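Local atomic coordinates of fructooligosaccharide ABC transporter substrate-binding protein FusA (Streptococcus pneumoniae, PDB entry 5G5Y), a protein that binds short- and long-chain fructooligosaccharides, but not sucrose, as the solute-binding subunit of the FusABC-MsmK importer. Residues A[226-231]-A[458-463]; A[201-206]-A[222-227]; A[81-86]-A[113-118]; A[70-75]-A[424-429]. All blocks are in the same frame, centred on the assembly; numbering follows the deposited sequence.

Contact 1. Residues A[226-231]-A[458-463]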
# COMPACT_ATOMS: atom_id res chain seq x y z
N ASN A 226 -12.21 3.06 -22.82
CA ASN A 226 -12.69 2.11 -21.78
C ASN A 226 -13.09 2.80 -20.51
O ASN A 226 -14.02 2.41 -19.85
CB ASN A 226 -11.62 1.05 -21.43
CG ASN A 226 -10.95 0.49 -22.66
OD1 ASN A 226 -10.19 1.22 -23.32
ND2 ASN A 226 -11.26 -0.77 -23.03
N TYR A 227 -12.32 3.83 -20.15
CA TYR A 227 -12.56 4.60 -18.96
C TYR A 227 -13.85 5.41 -19.10
O TYR A 227 -14.61 5.51 -18.16
CB TYR A 227 -11.39 5.53 -18.74
CG TYR A 227 -11.44 6.40 -17.53
CD1 TYR A 227 -12.06 7.62 -17.58
CD2 TYR A 227 -10.77 6.04 -16.34
CE1 TYR A 227 -12.03 8.48 -16.50
CE2 TYR A 227 -10.78 6.89 -15.22
CZ TYR A 227 -11.41 8.11 -15.32
OH TYR A 227 -11.42 8.98 -14.25
N LYS A 228 -14.05 6.00 -20.28
CA LYS A 228 -15.30 6.70 -20.61
C LYS A 228 -16.51 5.75 -20.44
O LYS A 228 -17.49 6.16 -19.83
CB LYS A 228 -15.23 7.31 -22.01
CG LYS A 228 -16.55 7.86 -22.50
CD LYS A 228 -16.40 8.73 -23.73
CE LYS A 228 -16.37 7.93 -24.99
NZ LYS A 228 -16.69 8.84 -26.13
N GLU A 229 -16.41 4.51 -20.93
CA GLU A 229 -17.48 3.54 -20.75
C GLU A 229 -17.73 3.21 -19.28
O GLU A 229 -18.88 3.04 -18.89
CB GLU A 229 -17.24 2.25 -21.59
CG GLU A 229 -17.17 2.50 -23.09
CD GLU A 229 -18.43 3.16 -23.65
OE1 GLU A 229 -19.55 2.71 -23.32
OE2 GLU A 229 -18.30 4.15 -24.38
N GLY A 230 -16.67 3.11 -18.47
CA GLY A 230 -16.80 2.94 -17.04
C GLY A 230 -17.55 4.08 -16.40
O GLY A 230 -18.44 3.89 -15.58
N VAL A 231 -17.17 5.29 -16.76
CA VAL A 231 -17.83 6.47 -16.23
C VAL A 231 -19.31 6.47 -16.63
O VAL A 231 -20.17 6.74 -15.79
CB VAL A 231 -17.13 7.79 -16.65
CG1 VAL A 231 -17.92 8.98 -16.11
CG2 VAL A 231 -15.72 7.85 -16.12
N ASN A 458 -23.12 14.44 -19.27
CA ASN A 458 -22.52 15.15 -20.44
C ASN A 458 -21.11 14.67 -20.87
O ASN A 458 -20.42 15.38 -21.60
CB ASN A 458 -22.52 16.68 -20.25
CG ASN A 458 -22.45 17.46 -21.59
OD1 ASN A 458 -23.02 17.04 -22.59
ND2 ASN A 458 -21.76 18.60 -21.59
N ILE A 459 -20.68 13.49 -20.45
CA ILE A 459 -19.33 13.01 -20.85
C ILE A 459 -19.12 12.93 -22.37
O ILE A 459 -18.05 13.31 -22.86
CB ILE A 459 -18.94 11.66 -20.19
CG1 ILE A 459 -17.44 11.38 -20.40
CG2 ILE A 459 -19.82 10.50 -20.66
CD1 ILE A 459 -16.97 10.19 -19.57
N ASP A 460 -20.12 12.48 -23.12
CA ASP A 460 -19.92 12.31 -24.58
C ASP A 460 -19.44 13.60 -25.24
O ASP A 460 -18.49 13.56 -26.02
CB ASP A 460 -21.17 11.79 -25.32
CG ASP A 460 -21.50 10.34 -25.01
OD1 ASP A 460 -20.62 9.57 -24.57
OD2 ASP A 460 -22.68 9.96 -25.19
N THR A 461 -20.01 14.74 -24.87
CA THR A 461 -19.66 16.00 -25.52
C THR A 461 -18.37 16.61 -24.98
O THR A 461 -17.65 17.29 -25.71
CB THR A 461 -20.86 16.98 -25.47
OG1 THR A 461 -21.94 16.34 -26.14
CG2 THR A 461 -20.54 18.27 -26.18
N GLU A 462 -18.06 16.33 -23.72
CA GLU A 462 -16.96 16.96 -23.03
C GLU A 462 -15.65 16.16 -23.13
O GLU A 462 -14.59 16.69 -22.79
CB GLU A 462 -17.31 17.13 -21.54
CG GLU A 462 -18.42 18.13 -21.31
CD GLU A 462 -18.72 18.41 -19.84
OE1 GLU A 462 -17.95 17.97 -18.94
OE2 GLU A 462 -19.73 19.13 -19.61
N TRP A 463 -15.75 14.91 -23.58
CA TRP A 463 -14.61 13.98 -23.56
C TRP A 463 -13.39 14.48 -24.34
O TRP A 463 -12.27 14.49 -23.80
CB TRP A 463 -15.05 12.59 -24.03
CG TRP A 463 -13.96 11.53 -23.99
CD1 TRP A 463 -13.32 10.99 -25.06
CD2 TRP A 463 -13.43 10.89 -22.83
NE1 TRP A 463 -12.41 10.04 -24.63
CE2 TRP A 463 -12.46 9.97 -23.27
CE3 TRP A 463 -13.69 11.01 -21.45
CZ2 TRP A 463 -11.74 9.18 -22.38
CZ3 TRP A 463 -12.99 10.22 -20.57
CH2 TRP A 463 -12.02 9.31 -21.04
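Lys228 lies over the indole of Trp463 where two helices of this solute-binding protein pack nearly antiparallel. Helices 225-239 and 459-472 meet here, and the axes of their short segments 226-231 and 459-463 pass 11.3 Å apart at 150°. The tight part is the aliphatic chain of Lys228 laid over the indole. Lys228 CB sits squarely over the six-membered ring of Trp463, a CH-pi contact of 3.8 Å to the ring centroid and 4° off the normal. Further along, Lys228 CD rests 3.7 Å from Trp463 CG, above the five-membered ring. A bend at chi3 (84°) then places CE. At the rim of the indole, Trp463 CH2 meets Tyr227 CD1. Beside the ring, Ile459 CD1 packs on Lys228 CG, and Trp453 of helix 429-455 also packs on Val231 and Ile459.

The charged end of the lysine is looser and more polar. Lys228 NZ makes an off-centre cation-pi contact, 4.6 Å from the centroid of the Trp463 five-membered ring. Its charge is also near Asp460, but Lys228 NZ and Asp460 OD1 are 4.3 Å apart, too far for a salt bridge. Asp460 is exposed, and its OD1 is instead salt-bridged to Lys232. No hydrogen bond crosses between the two helix segments. On the buried side, Ile459 CD1 touches Val231 CG1 at 3.8 Å.

Contact 2. Residues A[201-206]-A[222-227]. With CA (calcium ion), chain D.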
# COMPACT_ATOMS: atom_id res chain seq x y z
N PHE A 201 -14.81 -2.97 -18.32
CA PHE A 201 -14.92 -2.35 -19.63
C PHE A 201 -13.64 -2.45 -20.41
O PHE A 201 -13.50 -1.86 -21.49
CB PHE A 201 -15.42 -0.90 -19.47
CG PHE A 201 -16.76 -0.83 -18.81
CD1 PHE A 201 -17.91 -0.97 -19.56
CD2 PHE A 201 -16.87 -0.79 -17.42
CE1 PHE A 201 -19.16 -1.02 -18.93
CE2 PHE A 201 -18.10 -0.85 -16.79
CZ PHE A 201 -19.25 -0.93 -17.56
N GLY A 202 -12.71 -3.24 -19.89
CA GLY A 202 -11.40 -3.34 -20.47
C GLY A 202 -10.43 -2.39 -19.81
O GLY A 202 -10.77 -1.22 -19.54
N ILE A 203 -9.23 -2.91 -19.51
CA ILE A 203 -8.08 -2.11 -19.02
C ILE A 203 -8.22 -1.64 -17.58
O ILE A 203 -7.37 -1.95 -16.71
CB ILE A 203 -7.73 -0.93 -19.95
CG1 ILE A 203 -7.47 -1.47 -21.35
CG2 ILE A 203 -6.50 -0.21 -19.43
CD1 ILE A 203 -7.16 -0.44 -22.41
N GLY A 204 -9.25 -0.84 -17.33
CA GLY A 204 -9.56 -0.43 -15.98
C GLY A 204 -8.75 0.76 -15.52
O GLY A 204 -8.30 1.57 -16.34
N ASP A 205 -8.58 0.86 -14.21
CA ASP A 205 -8.06 2.08 -13.58
C ASP A 205 -7.40 1.76 -12.23
O ASP A 205 -7.67 0.74 -11.61
CB ASP A 205 -9.20 3.09 -13.39
CG ASP A 205 -8.71 4.51 -13.07
OD1 ASP A 205 -7.58 4.88 -13.49
OD2 ASP A 205 -9.49 5.26 -12.38
N ASN A 206 -6.53 2.65 -11.77
CA ASN A 206 -6.01 2.55 -10.41
C ASN A 206 -5.67 3.94 -9.92
O ASN A 206 -5.83 4.90 -10.68
CB ASN A 206 -4.83 1.59 -10.34
CG ASN A 206 -3.68 1.99 -11.23
OD1 ASN A 206 -3.34 3.17 -11.36
ND2 ASN A 206 -3.02 0.99 -11.82
N ALA A 222 -6.89 7.05 -17.65
CA ALA A 222 -7.98 7.98 -17.60
C ALA A 222 -8.21 8.81 -18.89
O ALA A 222 -9.03 9.72 -18.86
CB ALA A 222 -7.82 8.87 -16.39
N ASP A 223 -7.55 8.49 -19.99
CA ASP A 223 -7.93 9.01 -21.33
C ASP A 223 -8.33 7.90 -22.32
O ASP A 223 -8.38 8.14 -23.51
CB ASP A 223 -6.80 9.86 -21.91
CG ASP A 223 -5.57 9.04 -22.29
OD1 ASP A 223 -5.51 7.83 -21.90
OD2 ASP A 223 -4.69 9.62 -22.98
N ASN A 224 -8.62 6.68 -21.82
CA ASN A 224 -8.99 5.55 -22.67
C ASN A 224 -10.51 5.56 -22.93
O ASN A 224 -11.29 5.90 -22.04
CB ASN A 224 -8.65 4.23 -21.97
CG ASN A 224 -7.16 3.96 -21.87
OD1 ASN A 224 -6.34 4.52 -22.64
ND2 ASN A 224 -6.80 3.07 -20.97
N ASP A 225 -10.93 5.15 -24.12
CA ASP A 225 -12.36 4.92 -24.39
C ASP A 225 -12.99 4.01 -23.33
O ASP A 225 -14.16 4.17 -23.00
CB ASP A 225 -12.55 4.30 -25.76
CG ASP A 225 -12.18 5.26 -26.89
OD1 ASP A 225 -11.93 6.47 -26.63
OD2 ASP A 225 -12.18 4.79 -28.05
N ASN A 226 -12.21 3.06 -22.82
CA ASN A 226 -12.69 2.11 -21.78
C ASN A 226 -13.09 2.80 -20.51
O ASN A 226 -14.02 2.41 -19.85
CB ASN A 226 -11.62 1.05 -21.43
CG ASN A 226 -10.95 0.49 -22.66
OD1 ASN A 226 -10.19 1.22 -23.32
ND2 ASN A 226 -11.26 -0.77 -23.03
N TYR A 227 -12.32 3.83 -20.15
CA TYR A 227 -12.56 4.60 -18.96
C TYR A 227 -13.85 5.41 -19.10
O TYR A 227 -14.61 5.51 -18.16
CB TYR A 227 -11.39 5.53 -18.74
CG TYR A 227 -11.44 6.40 -17.53
CD1 TYR A 227 -12.06 7.62 -17.58
CD2 TYR A 227 -10.77 6.04 -16.34
CE1 TYR A 227 -12.03 8.48 -16.50
CE2 TYR A 227 -10.78 6.89 -15.22
CZ TYR A 227 -11.41 8.11 -15.32
OH TYR A 227 -11.42 8.98 -14.25
CA CA D . -4.38 5.69 -22.38
O HOH W 1 -8.87 2.54 -18.91
O HOH W 2 -10.78 7.54 -11.81
O HOH W 3 -3.95 4.43 -24.28
O HOH W 4 -1.92 6.49 -22.42
O HOH W 5 -4.37 6.53 -24.71
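Residues 201-206 run as an irregular strip past the start of helix 225-239, with Phe201 CA 5.4 Å from Asn226 CA and Gly202, Ile203 and Gly204 all at positive phi. Asn226 makes the direct polar bond. Its ND2 donates to Phe201 O at 2.9 Å with an N-H...O angle of 160°, and the acceptor lies in the plane of the amide. Asn226 CB lies close against Gly202 O. The methyl Ile203 CD1 packs on Asn226 OD1 at 3.6 Å, while Ile203 CG2 touches Asn224 ND2.

Asn224 faces two ways. Its OD1 binds a calcium ion at 2.3 Å, and a water bridges Asn224 ND2 and Gly204 O. The same calcium takes Asp223 OD1 and three waters, and Asp219 and Phe220 complete the experimentally established site. Through the bridging water, the Asn224 amide links the loop to the metal site. Asp205 reaches the Tyr227 ring in its plane, OD2 coming 3.5 Å from Tyr227 CE2, with the carboxylate turned 87° to the ring. A second water bridges Asp205 OD2 and Tyr227 OH. Asp205 OD1 is held by Thr221 and His209. Ala222 CA covers the centre of one face of the tyrosine.

The strip follows strand 181-183 and leads to strand 210-212, whose Val211 packs on Ile203. Helix 429-455 packs on Tyr227 through Ile446 and Arg450, and Tyr466 of helix 459-472 bonds through its OH to Ala222 O.

Contact 3. Residues A[81-86]-A[113-118]. With ZN (zinc ion), chain K.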
# COMPACT_ATOMS: atom_id res chain seq x y z
N ILE A 81 23.94 12.63 3.99
CA ILE A 81 23.96 11.17 4.04
C ILE A 81 24.98 10.68 3.06
O ILE A 81 25.29 11.40 2.12
CB ILE A 81 22.57 10.54 3.78
CG1 ILE A 81 22.02 10.82 2.36
CG2 ILE A 81 21.59 11.02 4.85
CD1 ILE A 81 20.70 10.14 2.04
N ILE A 82 25.41 9.44 3.21
CA ILE A 82 26.45 8.87 2.36
C ILE A 82 25.93 7.71 1.51
O ILE A 82 24.92 7.05 1.87
CB ILE A 82 27.65 8.38 3.19
CG1 ILE A 82 27.28 7.23 4.15
CG2 ILE A 82 28.22 9.57 3.97
CD1 ILE A 82 28.46 6.46 4.70
N PRO A 83 26.62 7.44 0.37
CA PRO A 83 26.33 6.22 -0.36
C PRO A 83 26.75 4.99 0.44
O PRO A 83 27.79 5.00 1.11
CB PRO A 83 27.16 6.35 -1.65
CG PRO A 83 27.68 7.75 -1.68
CD PRO A 83 27.70 8.23 -0.26
N VAL A 84 25.96 3.93 0.35
CA VAL A 84 26.17 2.72 1.16
C VAL A 84 26.35 1.42 0.35
O VAL A 84 26.45 0.36 0.96
CB VAL A 84 24.98 2.50 2.13
CG1 VAL A 84 24.81 3.71 3.03
CG2 VAL A 84 23.69 2.22 1.37
N GLU A 85 26.37 1.50 -0.98
CA GLU A 85 26.48 0.27 -1.81
C GLU A 85 27.72 -0.56 -1.48
O GLU A 85 27.64 -1.78 -1.47
CB GLU A 85 26.36 0.53 -3.32
CG GLU A 85 27.45 1.37 -3.96
CD GLU A 85 27.22 2.86 -3.82
OE1 GLU A 85 26.24 3.29 -3.15
OE2 GLU A 85 28.04 3.61 -4.37
N ASP A 86 28.83 0.09 -1.17
CA ASP A 86 30.10 -0.62 -0.87
C ASP A 86 30.03 -1.30 0.50
O ASP A 86 30.65 -2.33 0.71
CB ASP A 86 31.31 0.33 -0.91
CG ASP A 86 31.62 0.88 -2.34
OD1 ASP A 86 31.22 0.27 -3.36
OD2 ASP A 86 32.29 1.93 -2.44
N ASP A 113 22.11 8.11 -10.25
CA ASP A 113 23.58 8.31 -10.27
C ASP A 113 24.39 7.00 -10.04
O ASP A 113 25.62 7.02 -10.09
CB ASP A 113 24.03 9.44 -9.30
CG ASP A 113 23.89 9.07 -7.78
OD1 ASP A 113 23.43 7.94 -7.48
OD2 ASP A 113 24.23 9.90 -6.87
N GLY A 114 23.71 5.86 -9.81
CA GLY A 114 24.38 4.61 -9.54
C GLY A 114 24.65 4.31 -8.07
O GLY A 114 25.05 3.22 -7.77
N HIS A 115 24.36 5.23 -7.15
CA HIS A 115 24.54 4.99 -5.71
C HIS A 115 23.28 4.46 -5.00
O HIS A 115 22.16 4.68 -5.46
CB HIS A 115 25.00 6.27 -5.04
CG HIS A 115 26.36 6.69 -5.45
ND1 HIS A 115 27.46 5.89 -5.23
CD2 HIS A 115 26.80 7.78 -6.11
CE1 HIS A 115 28.53 6.48 -5.72
NE2 HIS A 115 28.16 7.62 -6.27
N ILE A 116 23.50 3.80 -3.87
CA ILE A 116 22.39 3.46 -2.95
C ILE A 116 22.56 4.36 -1.74
O ILE A 116 23.68 4.47 -1.21
CB ILE A 116 22.43 1.96 -2.57
CG1 ILE A 116 22.21 1.12 -3.83
CG2 ILE A 116 21.39 1.62 -1.51
CD1 ILE A 116 22.47 -0.36 -3.65
N TYR A 117 21.49 5.06 -1.33
CA TYR A 117 21.54 6.01 -0.22
C TYR A 117 20.78 5.61 1.03
O TYR A 117 20.81 6.35 2.01
CB TYR A 117 21.04 7.38 -0.69
CG TYR A 117 21.93 8.00 -1.73
CD1 TYR A 117 23.19 8.49 -1.39
CD2 TYR A 117 21.53 8.10 -3.06
CE1 TYR A 117 24.02 9.08 -2.33
CE2 TYR A 117 22.36 8.71 -4.02
CZ TYR A 117 23.60 9.19 -3.64
OH TYR A 117 24.47 9.76 -4.58
N SER A 118 20.07 4.48 1.01
CA SER A 118 19.20 4.15 2.11
C SER A 118 18.94 2.67 2.13
O SER A 118 19.16 1.99 1.13
CB SER A 118 17.87 4.94 2.05
OG SER A 118 17.08 4.61 0.94
ZN ZN K . 29.11 9.28 -7.60
O HOH W 6 22.98 6.77 3.84
O HOH W 7 27.63 9.29 -9.65
O HOH W 8 30.46 9.19 -6.07
O HOH W 9 29.48 8.03 -8.60
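The His115 ring has Pro83 CG over one face and the Glu85 carboxylate at its edge. Pro83 CG stands 4.2 Å from the ring centroid, a CH-pi contact displaced toward the rim. His115 ND1 donates in its ring plane to Glu85 OE2, a very short bond of 2.5 Å on the syn side of the carboxylate; the two planes are 36° apart. At the far edge, His115 NE2 binds a zinc ion at 2.3 Å. The remaining modelled ligands are waters, the closest of them implausibly near the metal, so the coordination is doubtful. Glu85 is therefore a second-shell residue that would help fix the rotation of this ring and probably polarises it. The Tyr117 ring has Asp113 OD2 in its plane at the edge, and Pro83 CG touches its CE1.

Glu85 bends at chi2 (-83°), with CG between the backbone N and the carbonyl carbon. Its other oxygen, OE1, accepts from Ile116 N at 2.9 Å, nearly straight at 171° but from above the carboxylate plane. One carboxylate thus grips a side chain and a backbone N-H. In return, Val84 N donates to Ile116 O at 2.8 Å. Asp113 OD1 closes an Asx turn on His115 N. Val84 CG2 meets Ile116 CG2 at 3.7 Å, and Ile81 CD1 lies against Tyr117 CB.

Residues 81-86 lead into helix 85-91, and residues 113-118 join helix 104-109 to strand 121-123. Strand 310-312 bonds through Ile312 to the backbone of Ile82, and helix 69-77 packs on Ile81, Tyr117 and Ser118.

Contact 4. Residues A[70-75]-A[424-429]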
# COMPACT_ATOMS: atom_id res chain seq x y z
N VAL A 70 12.71 12.94 -2.94
CA VAL A 70 13.17 14.34 -2.96
C VAL A 70 14.14 14.62 -1.81
O VAL A 70 15.20 15.18 -2.05
CB VAL A 70 11.98 15.32 -2.93
CG1 VAL A 70 12.41 16.73 -2.54
CG2 VAL A 70 11.34 15.36 -4.30
N ASP A 71 13.74 14.23 -0.60
CA ASP A 71 14.56 14.38 0.63
C ASP A 71 15.87 13.64 0.48
O ASP A 71 16.93 14.21 0.74
CB ASP A 71 13.87 13.81 1.90
CG ASP A 71 12.68 14.60 2.39
OD1 ASP A 71 12.61 15.82 2.19
OD2 ASP A 71 11.80 13.96 3.03
N LEU A 72 15.83 12.36 0.08
CA LEU A 72 17.08 11.58 -0.06
C LEU A 72 18.06 12.25 -1.01
O LEU A 72 19.24 12.36 -0.69
CB LEU A 72 16.84 10.13 -0.58
CG LEU A 72 16.17 9.18 0.42
CD1 LEU A 72 15.87 7.83 -0.28
CD2 LEU A 72 17.02 8.98 1.67
N MET A 73 17.56 12.70 -2.16
CA MET A 73 18.37 13.41 -3.16
C MET A 73 18.99 14.69 -2.62
O MET A 73 20.16 14.96 -2.86
CB MET A 73 17.53 13.75 -4.40
CG MET A 73 17.26 12.59 -5.34
SD MET A 73 18.61 11.40 -5.52
CE MET A 73 18.08 10.81 -7.13
N ASN A 74 18.19 15.50 -1.93
CA ASN A 74 18.72 16.70 -1.31
C ASN A 74 19.82 16.35 -0.31
O ASN A 74 20.89 16.95 -0.36
CB ASN A 74 17.62 17.48 -0.61
CG ASN A 74 16.87 18.39 -1.55
OD1 ASN A 74 17.40 18.84 -2.59
ND2 ASN A 74 15.60 18.66 -1.22
N TRP A 75 19.57 15.38 0.56
CA TRP A 75 20.56 15.02 1.58
C TRP A 75 21.85 14.47 0.99
O TRP A 75 22.94 14.76 1.49
CB TRP A 75 20.01 14.02 2.58
CG TRP A 75 18.89 14.51 3.38
CD1 TRP A 75 18.56 15.82 3.62
CD2 TRP A 75 17.89 13.72 4.05
NE1 TRP A 75 17.42 15.88 4.40
CE2 TRP A 75 16.99 14.61 4.68
CE3 TRP A 75 17.65 12.35 4.15
CZ2 TRP A 75 15.89 14.18 5.43
CZ3 TRP A 75 16.59 11.90 4.92
CH2 TRP A 75 15.70 12.82 5.54
N ARG A 424 8.33 0.79 -8.56
CA ARG A 424 8.60 1.94 -7.67
C ARG A 424 10.01 2.55 -7.91
O ARG A 424 10.79 2.59 -6.99
CB ARG A 424 8.55 1.45 -6.19
CG ARG A 424 7.20 1.04 -5.66
CD ARG A 424 6.22 2.15 -5.95
NE ARG A 424 5.03 2.10 -5.13
CZ ARG A 424 3.83 2.55 -5.52
NH1 ARG A 424 3.64 3.08 -6.73
NH2 ARG A 424 2.81 2.46 -4.69
N VAL A 425 10.28 3.02 -9.12
CA VAL A 425 11.62 3.44 -9.52
C VAL A 425 12.03 4.69 -8.76
O VAL A 425 11.19 5.46 -8.37
CB VAL A 425 11.73 3.70 -11.04
CG1 VAL A 425 11.72 2.37 -11.77
CG2 VAL A 425 10.61 4.63 -11.53
N PHE A 426 13.34 4.88 -8.58
CA PHE A 426 13.95 6.06 -8.03
C PHE A 426 14.35 7.03 -9.16
O PHE A 426 15.27 6.77 -9.90
CB PHE A 426 15.23 5.60 -7.26
CG PHE A 426 15.74 6.57 -6.25
CD1 PHE A 426 15.36 7.89 -6.20
CD2 PHE A 426 16.70 6.12 -5.32
CE1 PHE A 426 15.86 8.75 -5.22
CE2 PHE A 426 17.20 6.97 -4.36
CZ PHE A 426 16.79 8.28 -4.30
N MET A 427 13.68 8.16 -9.27
CA MET A 427 13.87 9.09 -10.37
C MET A 427 14.88 10.20 -9.99
O MET A 427 15.15 10.46 -8.82
CB MET A 427 12.53 9.74 -10.77
CG MET A 427 11.51 8.77 -11.36
SD MET A 427 10.08 9.65 -12.02
CE MET A 427 9.06 8.31 -12.64
N THR A 428 15.40 10.87 -11.00
CA THR A 428 16.22 12.05 -10.74
C THR A 428 15.40 13.15 -10.10
O THR A 428 14.15 13.19 -10.18
CB THR A 428 16.83 12.63 -12.02
OG1 THR A 428 15.79 13.04 -12.92
CG2 THR A 428 17.75 11.63 -12.65
N GLN A 429 16.12 14.11 -9.49
CA GLN A 429 15.45 15.25 -8.86
C GLN A 429 14.60 16.02 -9.88
O GLN A 429 13.46 16.35 -9.61
CB GLN A 429 16.49 16.18 -8.16
CG GLN A 429 15.91 17.10 -7.08
CD GLN A 429 16.80 17.23 -5.83
OE1 GLN A 429 18.04 17.23 -5.91
NE2 GLN A 429 16.16 17.31 -4.66
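Met73 of helix 69-77 reaches toward Phe426 tip to tip, a Met-aromatic contact between this helix and the loop that leads into helix 429-455. Its CB lies 3.8 Å from Gln429 NE2, with Gln429 OE1 equally near. CG approaches Phe426 CE1. The chain then bends at chi2 (-37°), which places SD. SD stands 4.6 Å from the centroid of the Phe426 ring, obliquely, 51° off the normal, and is nearest to its CZ and CE1. The terminal CE touches Phe426 CE1 at 3.6 Å and also Met427 O at 3.4 Å. That carbonyl is buried by the contact and has no hydrogen-bonding partner in the model, so a methyl group is what faces it.

Leu72 adds a second apolar touch, its CD1 meeting Phe426 CZ at about a right angle between the side chains. Around them, Arg307 packs on Phe426, and Pro112 on Met73. Met427 turns its side chain toward helix 475-492, against Ile481 and Tyr485. Thr428 is the N-cap of helix 429-455, its OG1 bonded to Asp431 N.

The polar part lies at Asn74. Its side chain and that of Gln429 cross at about a right angle, and their amide planes are not parallel. Gln429 NE2 donates to Asn74 OD1 at 2.9 Å, a weak bond because the N-H...O angle is only 137°.

How the contacts relate
The four contacts form two pairs. Contacts 1 and 2 share Asn226 and Tyr227 at the start of helix 225-239, with centres 10 Å apart. They touch where Trp463 CZ2 meets Asn224 O at 3.3 Å, so the indole packs against the backbone of Asn224, a calcium ligand. Contacts 3 and 4 have centres 12 Å apart and touch through Leu72: its CD1 is 3.7 Å from Ser118 OG. Contacts 3 and 4 lie close to substrate-binding Lys309: the side chains of Ser118 and Leu72 are about 7 Å and 10 Å from its side chain. Between the pairs, contacts 2 and 4 come closest, about 8 Å between nearest atoms; helix 429-455 runs from contact 4 to Tyr227.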